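Long-range contacts in quinone oxidoreductase 1 (Escherichia coli, PDB 1QOR), which catalyses, as a homodimer, the NADPH-dependent reduction of quinones to 1,4-benzosemiquinones: residues Arg4-His10 and Pro54-Gly60; Ala37-Asn41 and Thr63-Gly67; Glu223-Asp227 and Ile252-Lys256. The contacts are given in a common frame with arbitrary orientation. Residue numbers count along the deposited sequence, not the author numbering.

Contact 1: Arg4-His10 and Pro54-Gly60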
loop_
_atom_site.group_PDB
_atom_site.type_symbol
_atom_site.label_atom_id
_atom_site.label_comp_id
_atom_site.label_asym_id
_atom_site.label_seq_id
_atom_site.Cartn_x
_atom_site.Cartn_y
_atom_site.Cartn_z
ATOM N N ARG A 4 -9.676 -30.228 25.173
ATOM C CA ARG A 4 -9.538 -29.072 24.305
ATOM C C ARG A 4 -9.574 -27.872 25.234
ATOM O O ARG A 4 -9.998 -27.976 26.397
ATOM C CB ARG A 4 -10.690 -28.980 23.285
ATOM C CG ARG A 4 -11.994 -28.356 23.843
ATOM C CD ARG A 4 -13.239 -28.591 22.975
ATOM N NE ARG A 4 -13.143 -28.021 21.624
ATOM C CZ ARG A 4 -13.611 -26.820 21.249
ATOM N NH1 ARG A 4 -14.227 -26.015 22.123
ATOM N NH2 ARG A 4 -13.479 -26.425 19.978
ATOM N N ILE A 5 -9.051 -26.752 24.756
ATOM C CA ILE A 5 -9.076 -25.525 25.530
ATOM C C ILE A 5 -10.187 -24.702 24.913
ATOM O O ILE A 5 -10.397 -24.737 23.690
ATOM C CB ILE A 5 -7.756 -24.717 25.402
ATOM C CG1 ILE A 5 -6.599 -25.462 26.072
ATOM C CG2 ILE A 5 -7.914 -23.341 26.005
ATOM C CD1 ILE A 5 -6.784 -25.693 27.561
ATOM N N GLU A 6 -10.935 -23.999 25.746
ATOM C CA GLU A 6 -11.970 -23.141 25.209
ATOM C C GLU A 6 -12.215 -21.953 26.091
ATOM O O GLU A 6 -11.716 -21.894 27.214
ATOM C CB GLU A 6 -13.248 -23.915 24.905
ATOM C CG GLU A 6 -13.969 -24.445 26.090
ATOM C CD GLU A 6 -15.298 -25.062 25.685
ATOM O OE1 GLU A 6 -15.291 -25.943 24.774
ATOM O OE2 GLU A 6 -16.329 -24.654 26.280
ATOM N N PHE A 7 -12.814 -20.927 25.504
ATOM C CA PHE A 7 -13.128 -19.716 26.249
ATOM C C PHE A 7 -14.585 -19.333 25.914
ATOM O O PHE A 7 -15.069 -19.581 24.812
ATOM C CB PHE A 7 -12.084 -18.584 26.001
ATOM C CG PHE A 7 -12.050 -18.060 24.590
ATOM C CD1 PHE A 7 -11.380 -18.758 23.579
ATOM C CD2 PHE A 7 -12.691 -16.859 24.264
ATOM C CE1 PHE A 7 -11.349 -18.260 22.252
ATOM C CE2 PHE A 7 -12.674 -16.351 22.959
ATOM C CZ PHE A 7 -11.999 -17.059 21.948
ATOM N N HIS A 8 -15.294 -18.867 26.935
ATOM C CA HIS A 8 -16.707 -18.497 26.869
ATOM C C HIS A 8 -16.901 -16.982 26.834
ATOM O O HIS A 8 -18.029 -16.505 26.646
ATOM C CB HIS A 8 -17.449 -19.075 28.103
ATOM C CG HIS A 8 -17.535 -20.577 28.122
ATOM N ND1 HIS A 8 -18.678 -21.255 28.497
ATOM C CD2 HIS A 8 -16.621 -21.532 27.810
ATOM C CE1 HIS A 8 -18.466 -22.560 28.419
ATOM N NE2 HIS A 8 -17.225 -22.755 28.004
ATOM N N LYS A 9 -15.814 -16.234 27.018
ATOM C CA LYS A 9 -15.877 -14.778 27.023
ATOM C C LYS A 9 -14.503 -14.240 26.683
ATOM O O LYS A 9 -13.503 -14.924 26.922
ATOM C CB LYS A 9 -16.252 -14.261 28.418
ATOM C CG LYS A 9 -15.339 -14.796 29.518
ATOM C CD LYS A 9 -15.641 -14.225 30.880
ATOM C CE LYS A 9 -15.542 -12.713 30.831
ATOM N NZ LYS A 9 -15.355 -12.083 32.204
ATOM N N HIS A 10 -14.443 -13.023 26.160
ATOM C CA HIS A 10 -13.169 -12.418 25.853
ATOM C C HIS A 10 -12.464 -11.855 27.068
ATOM O O HIS A 10 -13.101 -11.402 28.016
ATOM C CB HIS A 10 -13.325 -11.360 24.794
ATOM C CG HIS A 10 -13.509 -11.945 23.441
ATOM N ND1 HIS A 10 -14.583 -11.642 22.637
ATOM C CD2 HIS A 10 -12.821 -12.916 22.801
ATOM C CE1 HIS A 10 -14.558 -12.410 21.562
ATOM N NE2 HIS A 10 -13.496 -13.192 21.636
ATOM N N PRO A 54 -14.302 -14.492 17.365
ATOM C CA PRO A 54 -14.506 -15.775 16.681
ATOM C C PRO A 54 -15.887 -15.871 16.087
ATOM O O PRO A 54 -16.705 -14.975 16.270
ATOM C CB PRO A 54 -14.320 -16.799 17.799
ATOM C CG PRO A 54 -14.755 -16.075 19.005
ATOM C CD PRO A 54 -14.216 -14.672 18.822
ATOM N N PRO A 55 -16.148 -16.935 15.309
ATOM C CA PRO A 55 -17.471 -17.119 14.693
ATOM C C PRO A 55 -18.534 -17.071 15.809
ATOM O O PRO A 55 -19.598 -16.464 15.638
ATOM C CB PRO A 55 -17.351 -18.499 14.067
ATOM C CG PRO A 55 -15.902 -18.524 13.624
ATOM C CD PRO A 55 -15.195 -17.960 14.835
ATOM N N SER A 56 -18.212 -17.652 16.967
ATOM C CA SER A 56 -19.112 -17.624 18.102
ATOM C C SER A 56 -18.439 -18.099 19.398
ATOM O O SER A 56 -17.366 -18.726 19.376
ATOM C CB SER A 56 -20.325 -18.499 17.809
ATOM O OG SER A 56 -19.896 -19.834 17.627
ATOM N N LEU A 57 -19.103 -17.820 20.519
ATOM C CA LEU A 57 -18.643 -18.205 21.838
ATOM C C LEU A 57 -19.655 -19.221 22.390
ATOM O O LEU A 57 -20.844 -19.102 22.130
ATOM C CB LEU A 57 -18.550 -16.967 22.739
ATOM C CG LEU A 57 -17.493 -15.911 22.357
ATOM C CD1 LEU A 57 -17.563 -14.647 23.219
ATOM C CD2 LEU A 57 -16.135 -16.528 22.491
ATOM N N PRO A 58 -19.196 -20.250 23.131
ATOM C CA PRO A 58 -17.794 -20.526 23.485
ATOM C C PRO A 58 -17.006 -20.849 22.235
ATOM O O PRO A 58 -17.587 -21.134 21.176
ATOM C CB PRO A 58 -17.894 -21.758 24.394
ATOM C CG PRO A 58 -19.276 -21.669 24.966
ATOM C CD PRO A 58 -20.079 -21.249 23.747
ATOM N N SER A 59 -15.689 -20.825 22.357
ATOM C CA SER A 59 -14.855 -21.119 21.204
ATOM C C SER A 59 -13.581 -21.803 21.598
ATOM O O SER A 59 -13.108 -21.661 22.745
ATOM C CB SER A 59 -14.518 -19.817 20.479
ATOM O OG SER A 59 -13.721 -20.055 19.336
ATOM N N GLY A 60 -13.081 -22.623 20.676
ATOM C CA GLY A 60 -11.789 -23.259 20.861
ATOM C C GLY A 60 -10.752 -22.225 20.360
ATOM O O GLY A 60 -11.119 -21.095 19.974
HETATM O O HOH W 1 -13.854 -24.122 18.156
#

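Contact 2: Ala37-Asn41 and Thr63-Gly67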
loop_
_atom_site.group_PDB
_atom_site.type_symbol
_atom_site.label_atom_id
_atom_site.label_comp_id
_atom_site.label_asym_id
_atom_site.label_seq_id
_atom_site.Cartn_x
_atom_site.Cartn_y
_atom_site.Cartn_z
ATOM N N ALA A 37 1.964 -32.275 18.964
ATOM C CA ALA A 37 2.562 -30.981 19.287
ATOM C C ALA A 37 1.630 -29.894 18.710
ATOM O O ALA A 37 1.130 -30.037 17.597
ATOM C CB ALA A 37 3.986 -30.878 18.710
ATOM N N ILE A 38 1.411 -28.829 19.477
ATOM C CA ILE A 38 0.510 -27.730 19.099
ATOM C C ILE A 38 1.262 -26.386 19.074
ATOM O O ILE A 38 1.886 -26.003 20.069
ATOM C CB ILE A 38 -0.656 -27.619 20.168
ATOM C CG1 ILE A 38 -1.395 -28.966 20.285
ATOM C CG2 ILE A 38 -1.639 -26.446 19.838
ATOM C CD1 ILE A 38 -2.337 -29.049 21.482
ATOM N N GLY A 39 1.160 -25.655 17.971
ATOM C CA GLY A 39 1.844 -24.386 17.896
ATOM C C GLY A 39 1.096 -23.286 18.620
ATOM O O GLY A 39 -0.134 -23.351 18.778
ATOM N N ILE A 40 1.843 -22.323 19.150
ATOM C CA ILE A 40 1.274 -21.157 19.807
ATOM C C ILE A 40 1.586 -20.000 18.841
ATOM O O ILE A 40 2.696 -19.907 18.276
ATOM C CB ILE A 40 1.921 -20.900 21.182
ATOM C CG1 ILE A 40 1.575 -22.078 22.119
ATOM C CG2 ILE A 40 1.480 -19.510 21.756
ATOM C CD1 ILE A 40 2.274 -22.055 23.438
ATOM N N ASN A 41 0.616 -19.130 18.629
ATOM C CA ASN A 41 0.816 -18.037 17.682
ATOM C C ASN A 41 0.240 -16.775 18.270
ATOM O O ASN A 41 -0.777 -16.820 19.005
ATOM C CB ASN A 41 0.182 -18.383 16.336
ATOM C CG ASN A 41 0.977 -19.429 15.582
ATOM O OD1 ASN A 41 2.033 -19.139 15.030
ATOM N ND2 ASN A 41 0.471 -20.652 15.536
ATOM N N THR A 63 -4.923 -22.734 15.275
ATOM C CA THR A 63 -5.153 -23.313 13.965
ATOM C C THR A 63 -3.931 -24.112 13.505
ATOM O O THR A 63 -3.904 -24.542 12.343
ATOM C CB THR A 63 -5.388 -22.247 12.891
ATOM O OG1 THR A 63 -4.204 -21.446 12.753
ATOM C CG2 THR A 63 -6.562 -21.382 13.260
ATOM N N GLU A 64 -2.948 -24.323 14.396
ATOM C CA GLU A 64 -1.707 -25.038 14.024
ATOM C C GLU A 64 -1.348 -26.226 14.902
ATOM O O GLU A 64 -1.296 -26.104 16.118
ATOM C CB GLU A 64 -0.511 -24.081 14.059
ATOM C CG GLU A 64 0.772 -24.686 13.504
ATOM C CD GLU A 64 2.020 -23.812 13.738
ATOM O OE1 GLU A 64 2.028 -22.928 14.625
ATOM O OE2 GLU A 64 3.011 -24.006 13.008
ATOM N N ALA A 65 -1.060 -27.373 14.297
ATOM C CA ALA A 65 -0.677 -28.515 15.082
ATOM C C ALA A 65 -0.156 -29.567 14.131
ATOM O O ALA A 65 -0.344 -29.467 12.902
ATOM C CB ALA A 65 -1.851 -29.035 15.900
ATOM N N ALA A 66 0.539 -30.553 14.704
ATOM C CA ALA A 66 1.133 -31.664 13.935
ATOM C C ALA A 66 0.789 -32.941 14.672
ATOM O O ALA A 66 0.686 -32.931 15.918
ATOM C CB ALA A 66 2.692 -31.490 13.848
ATOM N N GLY A 67 0.585 -34.029 13.937
ATOM C CA GLY A 67 0.274 -35.283 14.604
ATOM C C GLY A 67 0.013 -36.423 13.652
ATOM O O GLY A 67 0.377 -36.358 12.470
HETATM O O HOH W 2 -2.432 -23.846 17.355
HETATM O O HOH W 3 -2.589 -21.094 16.109
#

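Contact 3: Glu223-Asp227 and Ile252-Lys256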
loop_
_atom_site.group_PDB
_atom_site.type_symbol
_atom_site.label_atom_id
_atom_site.label_comp_id
_atom_site.label_asym_id
_atom_site.label_seq_id
_atom_site.Cartn_x
_atom_site.Cartn_y
_atom_site.Cartn_z
ATOM N N GLU A 223 5.040 5.071 12.891
ATOM C CA GLU A 223 5.680 6.276 12.403
ATOM C C GLU A 223 7.201 6.086 12.181
ATOM O O GLU A 223 7.739 6.476 11.121
ATOM C CB GLU A 223 5.359 7.430 13.362
ATOM C CG GLU A 223 4.476 8.546 12.731
ATOM C CD GLU A 223 2.974 8.454 13.103
ATOM O OE1 GLU A 223 2.638 7.704 14.079
ATOM O OE2 GLU A 223 2.133 9.146 12.426
ATOM N N ARG A 224 7.873 5.442 13.139
ATOM C CA ARG A 224 9.310 5.169 13.005
ATOM C C ARG A 224 9.620 4.340 11.736
ATOM O O ARG A 224 10.487 4.725 10.938
ATOM C CB ARG A 224 9.877 4.531 14.291
ATOM C CG ARG A 224 10.017 5.571 15.404
ATOM C CD ARG A 224 10.478 5.040 16.768
ATOM N NE ARG A 224 9.534 4.082 17.329
ATOM C CZ ARG A 224 9.835 3.200 18.284
ATOM N NH1 ARG A 224 11.053 3.165 18.811
ATOM N NH2 ARG A 224 8.954 2.264 18.630
ATOM N N SER A 225 8.795 3.324 11.452
ATOM C CA SER A 225 9.007 2.502 10.279
ATOM C C SER A 225 8.841 3.266 8.968
ATOM O O SER A 225 9.638 3.083 8.020
ATOM C CB SER A 225 8.102 1.307 10.323
ATOM O OG SER A 225 8.505 0.427 11.365
ATOM N N LEU A 226 7.824 4.142 8.895
ATOM C CA LEU A 226 7.624 4.914 7.668
ATOM C C LEU A 226 8.850 5.822 7.420
ATOM O O LEU A 226 9.273 6.035 6.274
ATOM C CB LEU A 226 6.327 5.732 7.754
ATOM C CG LEU A 226 5.026 4.893 7.840
ATOM C CD1 LEU A 226 3.822 5.835 7.916
ATOM C CD2 LEU A 226 4.871 3.951 6.643
ATOM N N ASP A 227 9.421 6.333 8.510
ATOM C CA ASP A 227 10.605 7.163 8.444
ATOM C C ASP A 227 11.886 6.391 8.014
ATOM O O ASP A 227 12.895 7.024 7.696
ATOM C CB ASP A 227 10.841 7.850 9.791
ATOM C CG ASP A 227 9.989 9.098 9.969
ATOM O OD1 ASP A 227 9.557 9.690 8.948
ATOM O OD2 ASP A 227 9.760 9.500 11.140
ATOM N N ILE A 252 -0.315 10.882 4.960
ATOM C CA ILE A 252 0.998 10.522 5.485
ATOM C C ILE A 252 1.850 9.654 4.525
ATOM O O ILE A 252 3.089 9.806 4.517
ATOM C CB ILE A 252 0.932 9.861 6.881
ATOM C CG1 ILE A 252 2.287 10.059 7.597
ATOM C CG2 ILE A 252 0.624 8.352 6.764
ATOM C CD1 ILE A 252 2.274 9.529 9.045
ATOM N N LEU A 253 1.231 8.798 3.697
ATOM C CA LEU A 253 2.009 8.004 2.739
ATOM C C LEU A 253 2.623 8.913 1.647
ATOM O O LEU A 253 3.650 8.599 0.975
ATOM C CB LEU A 253 1.126 6.934 2.089
ATOM C CG LEU A 253 0.460 6.003 3.095
ATOM C CD1 LEU A 253 -0.447 4.890 2.417
ATOM C CD2 LEU A 253 1.631 5.381 3.917
ATOM N N ASN A 254 1.945 10.027 1.423
ATOM C CA ASN A 254 2.375 11.000 0.420
ATOM C C ASN A 254 3.575 11.766 1.015
ATOM O O ASN A 254 4.666 11.811 0.418
ATOM C CB ASN A 254 1.219 11.965 0.125
ATOM C CG ASN A 254 1.553 13.002 -0.955
ATOM O OD1 ASN A 254 0.705 13.836 -1.284
ATOM N ND2 ASN A 254 2.738 12.931 -1.540
ATOM N N GLN A 255 3.360 12.341 2.191
ATOM C CA GLN A 255 4.385 13.103 2.866
ATOM C C GLN A 255 5.662 12.310 3.050
ATOM O O GLN A 255 6.731 12.804 2.781
ATOM C CB GLN A 255 3.910 13.509 4.227
ATOM C CG GLN A 255 2.790 14.466 4.214
ATOM C CD GLN A 255 2.191 14.571 5.602
ATOM O OE1 GLN A 255 0.964 14.756 5.769
ATOM N NE2 GLN A 255 3.045 14.390 6.627
ATOM N N LYS A 256 5.525 11.060 3.468
ATOM C CA LYS A 256 6.663 10.213 3.708
ATOM C C LYS A 256 7.367 9.710 2.457
ATOM O O LYS A 256 8.304 8.926 2.576
ATOM C CB LYS A 256 6.264 9.063 4.626
ATOM C CG LYS A 256 6.647 9.266 6.096
ATOM C CD LYS A 256 5.989 10.444 6.732
ATOM C CE LYS A 256 6.753 10.932 7.978
ATOM N NZ LYS A 256 6.576 9.995 9.117
#

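Contact 1: Arg4-His10 and Pro54-Gly60
A cis peptide bond between Leu-57 and Pro-58 lies next to the one point where these segments pair as strands do. That pairing is a single antiparallel bridge, the hydrogen-bonded pair Phe-7 and Ser-59: Phe-7 N donates to Ser-59 O at 2.9 Å, and Ser-59 N returns a bond to Phe-7 O at 2.8 Å. Three CA-H...O contacts accompany it, from Glu-6 CA to Ser-59 O (3.1 Å), from Pro-58 CA to Phe-7 O (3.2 Å) and from Gly-60 CA to Ile-5 O (3.5 Å). The example illustrates how an irregular, proline-containing loop can pair through the backbone of one residue, Ser-59. The segment that carries Phe-7 includes strand 3-6, whose antiparallel partner 17-20 bonds to it through Arg-4 with Val-19 and Glu-6 with Gln-17; the docked loop leads from helix 42-49 to strand 65-72 in the GroES-like domain of this alcohol dehydrogenase relative. Pro-58 CG sits over the face of the His-8 ring, 3.6 Å from its centroid, in a CH-pi contact, while His-8 NE2 donates to Glu-6 OE2 at 2.7 Å. The other carboxylate oxygen, Glu-6 OE1, forms a salt bridge with Arg-4 NH1 at 2.9 Å. Water 1 links Arg-4 NH2 to Gly-60 N, 3.0 Å from each; a side chain at Gly-60 would collide with that guanidinium. The Phe-7 ring packs against Leu-57, CE2 to CD2 3.5 Å, and Pro-54, CZ to CG 4.2 Å.

Contact 2: Ala37-Asn41 and Thr63-Gly67
Thr-63 is linked to the other segment by a single water, water 3, which accepts from Thr-63 N at 3.0 Å and from Asn-41 ND2 at 3.1 Å. At Glu-64 the link becomes direct. Its O accepts from Gly-39 N at 3.1 Å, and its OE1 from Asn-41 ND2 at 2.9 Å, while water 2 joins Glu-64 N (3.0 Å) to Gly-39 O (2.7 Å). The carboxylate passes so near Gly-39 that a CB there would clash with OE1. Ala-65 forms the non-hydrogen-bonded antiparallel pair with Ile-38, Ala-65 CB lying 4.4 Å from Ile-38 CG1. Ala-66 makes the hydrogen-bonded pair with Ala-37: Ala-66 N to Ala-37 O is 3.0 Å, the return from Ala-37 N to Ala-66 O a weak 3.4 Å. Along this path side-chain and water links give way to strand pairing, with the Asn-41 end in the NADPH pocket. Helix 115-135 holds both polar ends, Lys-124 bonding Asn-41 OD1 and Leu-123 N bonding Glu-64 OE2; strand 324-326 flanks 37-39, and strand 84-87 flanks 65-72.

Contact 3: Glu223-Asp227 and Ile252-Lys256
A long side chain can bridge two helices if it bends to reach its partner, as Lys-256 does. It directly follows helix 251-255, its CA-to-CB bond points toward helix 222-227, and its chain leaves with chi1 between wells at -99°, turns at chi2 (p), runs extended through chi3 (t) and turns again at chi4 (m). The first part of this path lies along Leu-226, with Lys-256 CG 3.9 Å from Leu-226 CB; the end brings NZ to 3.0 Å from Asp-227 OD1, a hydrogen-bonded salt bridge. Asp-227 meets it with chi1 in the m well, which carries the carboxylate nearer although its CA-to-CB bond is directed sideways. Leu-226, in the mt rotamer, spreads its methyls over the other helix: CD1 lies 4.2 Å from Ile-252 CD1, and CD2 4.5 Å from Leu-253 CD2. Ile-252 adopts tt, an extended form that carries CD1 forward to Leu-226 and also to Glu-223, whose OE2 is 3.4 Å from it. Glu-223 is less regular, with chi1 (-114°) and chi2 (100°) both between wells. Leu-226, Ile-252, Leu-253 and the carbons of Lys-256 make the apolar part, with the salt bridge beside it. Both helices belong to the Rossmann-type nucleotide-binding domain: 222-227 follows strand 210-215 and touches strand 233-237 through Leu-226 on Met-235, whereas 251-255 precedes strand 260-262, the outermost of the parallel sheet within this chain, and packs Leu-253 on Arg-263 of the second subunit.

From the N terminus, contact 1 opens on strand 3-6 and contact 2 opens on strand 37-39 before contact 1 has closed. Contact 1 then closes at 54-60 and contact 2 at 63-67, so the two cross rather than nest. Their centres are about 17 Å apart and, although their segments adjoin in sequence, they do not otherwise touch. Contact 1 ties the loop after helix 42-49 to the strand pair 3-6 and 17-20, whereas contact 2 joins two strands of the mixed sheet. Contact 3 follows in series, closing a loop of 24 residues that includes strand 233-237 in the nucleotide-binding domain. Its centre lies about 36 Å from that of contact 2, across the middle of the chain.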